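Local coordinates for amidase, hydantoinase/carbamoylase family (Burkholderia ambifaria, PDB 5TP4), which probably hydrolyses N-carbamoyl-L-amino acids to free L-amino acids, as a zinc-dependent amidase of the peptidase M20 family, at residues 225-230 / 323-327; 338-343 / 376-380. All coordinates share one frame. Residue numbers count along the deposited sequence, not the author numbering.

Interaction 1: 225-230 / 323-327; sequences DVRVTG and VQVAI
Strand 225-229 and the start of strand 324-337 run antiparallel, with 167° between the N-to-C directions of the short segments and 4.7 Å between their axes. Backbone angles are extended, phi -110 to -139° and psi 127 to 149° along both strands, apart from psi 120° at I327. The register is fixed by two hydrogen-bonded pairs: R227 N to A326 O 3.0 Å and A326 N to R227 O 2.9 Å, then T229 N to Q324 O 2.8 Å and Q324 N to T229 O 2.9 Å. V226 with I327 (CA-CA 4.6 Å) and V228 with V325 (CA-CA 4.4 Å) are the non-hydrogen-bonded pairs.

V226, V228, V325 and I327 share one face. V226 and V228 are t, V325 is p and I327 is mt, so that V226 CG1 lies 3.7 Å from V325 CG2, V228 CG2 4.0 Å from V325 CG2, and V226 CG2 4.0 Å from I327 CG1. Helices 246-262 and 300-321 cover this face, giving the alpha/beta sandwich of the smaller domain expected in M20 enzymes.

The other face carries R227, T229, Q324 and A326. T229 is m and Q324 m with chi2 p, bending toward T229. R227 is extended (tttt) and turns away to a salt bridge with D288, while D225 OD1 forms a salt bridge with R282 of the second subunit. Just before strand 324-337, V323, chi1 m, places CG2 3.7 Å from V228 CG1.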
# COMPACT_ATOMS: atom_id res chain seq x y z
N ASP B 225 -8.68 -4.60 10.93
CA ASP B 225 -8.10 -5.03 9.67
C ASP B 225 -9.24 -5.27 8.71
O ASP B 225 -10.18 -6.01 9.04
CB ASP B 225 -7.31 -6.33 9.82
CG ASP B 225 -6.10 -6.19 10.70
OD1 ASP B 225 -5.46 -5.13 10.67
OD2 ASP B 225 -5.78 -7.16 11.41
N VAL B 226 -9.14 -4.69 7.52
CA VAL B 226 -10.16 -4.87 6.49
C VAL B 226 -9.50 -5.52 5.28
O VAL B 226 -8.42 -5.11 4.85
CB VAL B 226 -10.80 -3.53 6.09
CG1 VAL B 226 -11.91 -3.78 5.10
CG2 VAL B 226 -11.34 -2.79 7.31
N ARG B 227 -10.18 -6.52 4.72
CA ARG B 227 -9.72 -7.14 3.49
C ARG B 227 -10.88 -7.20 2.50
O ARG B 227 -11.95 -7.72 2.83
CB ARG B 227 -9.15 -8.52 3.76
CG ARG B 227 -8.51 -9.15 2.54
CD ARG B 227 -7.64 -10.30 3.00
NE ARG B 227 -6.81 -10.85 1.92
CZ ARG B 227 -6.01 -11.90 2.09
NH1 ARG B 227 -5.95 -12.49 3.27
NH2 ARG B 227 -5.28 -12.35 1.07
N VAL B 228 -10.67 -6.68 1.30
CA VAL B 228 -11.69 -6.68 0.26
C VAL B 228 -11.22 -7.59 -0.86
O VAL B 228 -10.08 -7.47 -1.33
CB VAL B 228 -11.94 -5.25 -0.27
CG1 VAL B 228 -13.10 -5.25 -1.25
CG2 VAL B 228 -12.22 -4.30 0.90
N THR B 229 -12.08 -8.51 -1.28
CA THR B 229 -11.73 -9.50 -2.29
C THR B 229 -12.58 -9.29 -3.52
O THR B 229 -13.81 -9.21 -3.44
CB THR B 229 -11.93 -10.92 -1.75
OG1 THR B 229 -11.19 -11.08 -0.54
CG2 THR B 229 -11.43 -11.93 -2.75
N GLY B 230 -11.93 -9.21 -4.68
CA GLY B 230 -12.64 -9.13 -5.94
C GLY B 230 -12.05 -10.14 -6.91
O GLY B 230 -11.70 -11.25 -6.54
N VAL B 323 -18.18 -7.60 -4.61
CA VAL B 323 -16.93 -8.01 -3.98
C VAL B 323 -17.27 -8.54 -2.59
O VAL B 323 -18.44 -8.50 -2.18
CB VAL B 323 -15.88 -6.87 -3.90
CG1 VAL B 323 -15.51 -6.38 -5.31
CG2 VAL B 323 -16.35 -5.71 -3.05
N GLN B 324 -16.28 -9.05 -1.88
CA GLN B 324 -16.45 -9.55 -0.52
C GLN B 324 -15.58 -8.73 0.41
O GLN B 324 -14.52 -8.24 0.01
CB GLN B 324 -16.07 -11.03 -0.39
CG GLN B 324 -16.80 -12.00 -1.35
CD GLN B 324 -16.17 -12.02 -2.76
OE1 GLN B 324 -14.95 -12.12 -2.91
NE2 GLN B 324 -17.02 -11.91 -3.79
N VAL B 325 -16.02 -8.56 1.66
CA VAL B 325 -15.26 -7.77 2.61
C VAL B 325 -15.29 -8.49 3.95
O VAL B 325 -16.32 -9.05 4.35
CB VAL B 325 -15.77 -6.31 2.72
CG1 VAL B 325 -17.24 -6.24 3.18
CG2 VAL B 325 -14.84 -5.49 3.64
N ALA B 326 -14.14 -8.53 4.60
CA ALA B 326 -14.01 -9.09 5.93
C ALA B 326 -13.38 -8.05 6.84
O ALA B 326 -12.41 -7.40 6.45
CB ALA B 326 -13.17 -10.35 5.90
N ILE B 327 -13.93 -7.89 8.04
CA ILE B 327 -13.46 -6.86 8.97
C ILE B 327 -13.19 -7.53 10.30
O ILE B 327 -14.10 -8.12 10.91
CB ILE B 327 -14.47 -5.72 9.14
CG1 ILE B 327 -14.67 -4.99 7.80
CG2 ILE B 327 -14.02 -4.78 10.24
CD1 ILE B 327 -15.80 -3.99 7.81

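Interaction 2: 338-343 / 376-380; sequences FDRGCV and PTAMV
F338 lays its ring over the start of strand 377-382: T377 CG2 sits over one ring face, 4.1 Å from F338 CD1, and F338 CE2 comes within 3.6 Å of M379 CG. The ring owes this position to chi1 -70° (m) and chi2 -18°. M379, in the mtp rotamer, brings SD to 4.9 Å from the F338 ring centroid, 70° off the ring normal, an oblique Met-aromatic contact.

Next to the ring the chain turns into helix 340-353. D339 N donates to T377 O at 3.0 Å (N-H...O angle 156°), joining the start of the helix to the strand backbone. D339 is the N-cap: with chi1 175° (t), its OD2 accepts from C342 N at 2.8 Å, and V343 N to D339 O at 2.9 Å begins the helical bonding. Phi/psi pass from -77/125° at D339 to about -60/-40° from R340 onward, whereas T377 to M379 are extended. The nearest CA pairs are D339 with P376 and V343 with A378, both 5.1 Å.

On the first turn, C342 (chi1 m) faces the strand, with CB 3.6 Å from A378 CB and SG 3.8 Å from P376 CB. V343 (t) adds CG2 at 4.1 Å from A378 CB, and D339 CG lies 3.7 Å from P376 CB. Strand 193-199 pairs with 377-382, and M379 also touches the zinc ligand H198. This is helix-on-sheet packing, opened by an N-cap, in the metal-binding alpha/beta domain of the M20 fold.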
# COMPACT_ATOMS: atom_id res chain seq x y z
N PHE B 338 -10.22 10.57 33.51
CA PHE B 338 -9.44 11.04 34.64
C PHE B 338 -10.36 11.43 35.80
O PHE B 338 -11.58 11.48 35.66
CB PHE B 338 -8.54 12.20 34.21
CG PHE B 338 -7.42 11.80 33.30
CD1 PHE B 338 -7.04 10.46 33.21
CD2 PHE B 338 -6.75 12.75 32.54
CE1 PHE B 338 -6.00 10.07 32.35
CE2 PHE B 338 -5.70 12.39 31.70
CZ PHE B 338 -5.32 11.04 31.60
N ASP B 339 -9.77 11.68 36.96
CA ASP B 339 -10.56 11.90 38.16
C ASP B 339 -11.14 13.31 38.14
O ASP B 339 -10.38 14.28 38.03
CB ASP B 339 -9.66 11.73 39.39
CG ASP B 339 -10.38 12.06 40.66
OD1 ASP B 339 -11.22 11.22 41.08
OD2 ASP B 339 -10.11 13.15 41.22
N ARG B 340 -12.47 13.41 38.28
CA ARG B 340 -13.12 14.72 38.18
C ARG B 340 -12.51 15.72 39.15
O ARG B 340 -12.26 16.88 38.78
CB ARG B 340 -14.62 14.59 38.41
CG ARG B 340 -15.35 15.92 38.17
CD ARG B 340 -16.88 15.90 38.39
NE ARG B 340 -17.28 15.49 39.75
CZ ARG B 340 -16.97 16.13 40.87
NH1 ARG B 340 -16.22 17.23 40.87
NH2 ARG B 340 -17.39 15.65 42.03
N GLY B 341 -12.24 15.30 40.38
CA GLY B 341 -11.70 16.23 41.37
C GLY B 341 -10.30 16.72 41.05
O GLY B 341 -10.00 17.90 41.23
N CYS B 342 -9.41 15.82 40.61
CA CYS B 342 -8.06 16.25 40.23
C CYS B 342 -8.10 17.12 38.97
O CYS B 342 -7.33 18.09 38.86
CB CYS B 342 -7.12 15.05 40.02
SG CYS B 342 -6.75 14.20 41.59
N VAL B 343 -8.98 16.79 38.02
CA VAL B 343 -9.12 17.61 36.82
C VAL B 343 -9.60 19.00 37.19
O VAL B 343 -9.11 20.01 36.65
CB VAL B 343 -10.06 16.94 35.80
CG1 VAL B 343 -10.26 17.83 34.59
CG2 VAL B 343 -9.46 15.61 35.35
N PRO B 376 -6.53 8.46 41.71
CA PRO B 376 -7.02 9.73 41.15
C PRO B 376 -5.93 10.46 40.37
O PRO B 376 -4.84 10.72 40.90
CB PRO B 376 -7.46 10.52 42.38
CG PRO B 376 -7.77 9.49 43.38
CD PRO B 376 -6.78 8.38 43.16
N THR B 377 -6.24 10.80 39.12
CA THR B 377 -5.25 11.27 38.16
C THR B 377 -5.76 12.47 37.38
O THR B 377 -6.95 12.58 37.08
CB THR B 377 -4.90 10.12 37.17
OG1 THR B 377 -4.18 9.10 37.89
CG2 THR B 377 -4.04 10.60 35.99
N ALA B 378 -4.83 13.38 37.05
CA ALA B 378 -5.15 14.47 36.13
C ALA B 378 -3.91 14.78 35.33
O ALA B 378 -2.79 14.42 35.71
CB ALA B 378 -5.64 15.75 36.84
N MET B 379 -4.11 15.47 34.20
CA MET B 379 -2.96 15.90 33.41
C MET B 379 -3.08 17.38 33.04
O MET B 379 -4.18 17.94 32.93
CB MET B 379 -2.81 15.11 32.10
CG MET B 379 -2.34 13.65 32.28
SD MET B 379 -2.07 12.88 30.64
CE MET B 379 -0.57 13.69 30.14
N VAL B 380 -1.91 17.99 32.84
CA VAL B 380 -1.81 19.35 32.31
C VAL B 380 -1.17 19.25 30.94
O VAL B 380 0.00 18.86 30.84
CB VAL B 380 -0.95 20.28 33.20
CG1 VAL B 380 -1.06 21.74 32.68
CG2 VAL B 380 -1.38 20.21 34.69

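In the fold
The centre of interaction 1 is about 32 Å from the centre of the chain, that of interaction 2 about 15 Å; their centres are 42 Å apart and their nearest atoms about 26 Å, so they do not touch. The connection runs through the chain: strand 324-337 leaves interaction 1 and leads into helix 340-353, whose start forms interaction 2. Strand 212-229 also spans the gap, pairing with 324-337 in interaction 1 and, elsewhere along its length, with 377-382. Interaction 2 is nearer the metal site, the M379 side chain being about 8 Å from a bound zinc ion, whereas interaction 1 is remote from the annotated sites and meets the second subunit through D225 alone.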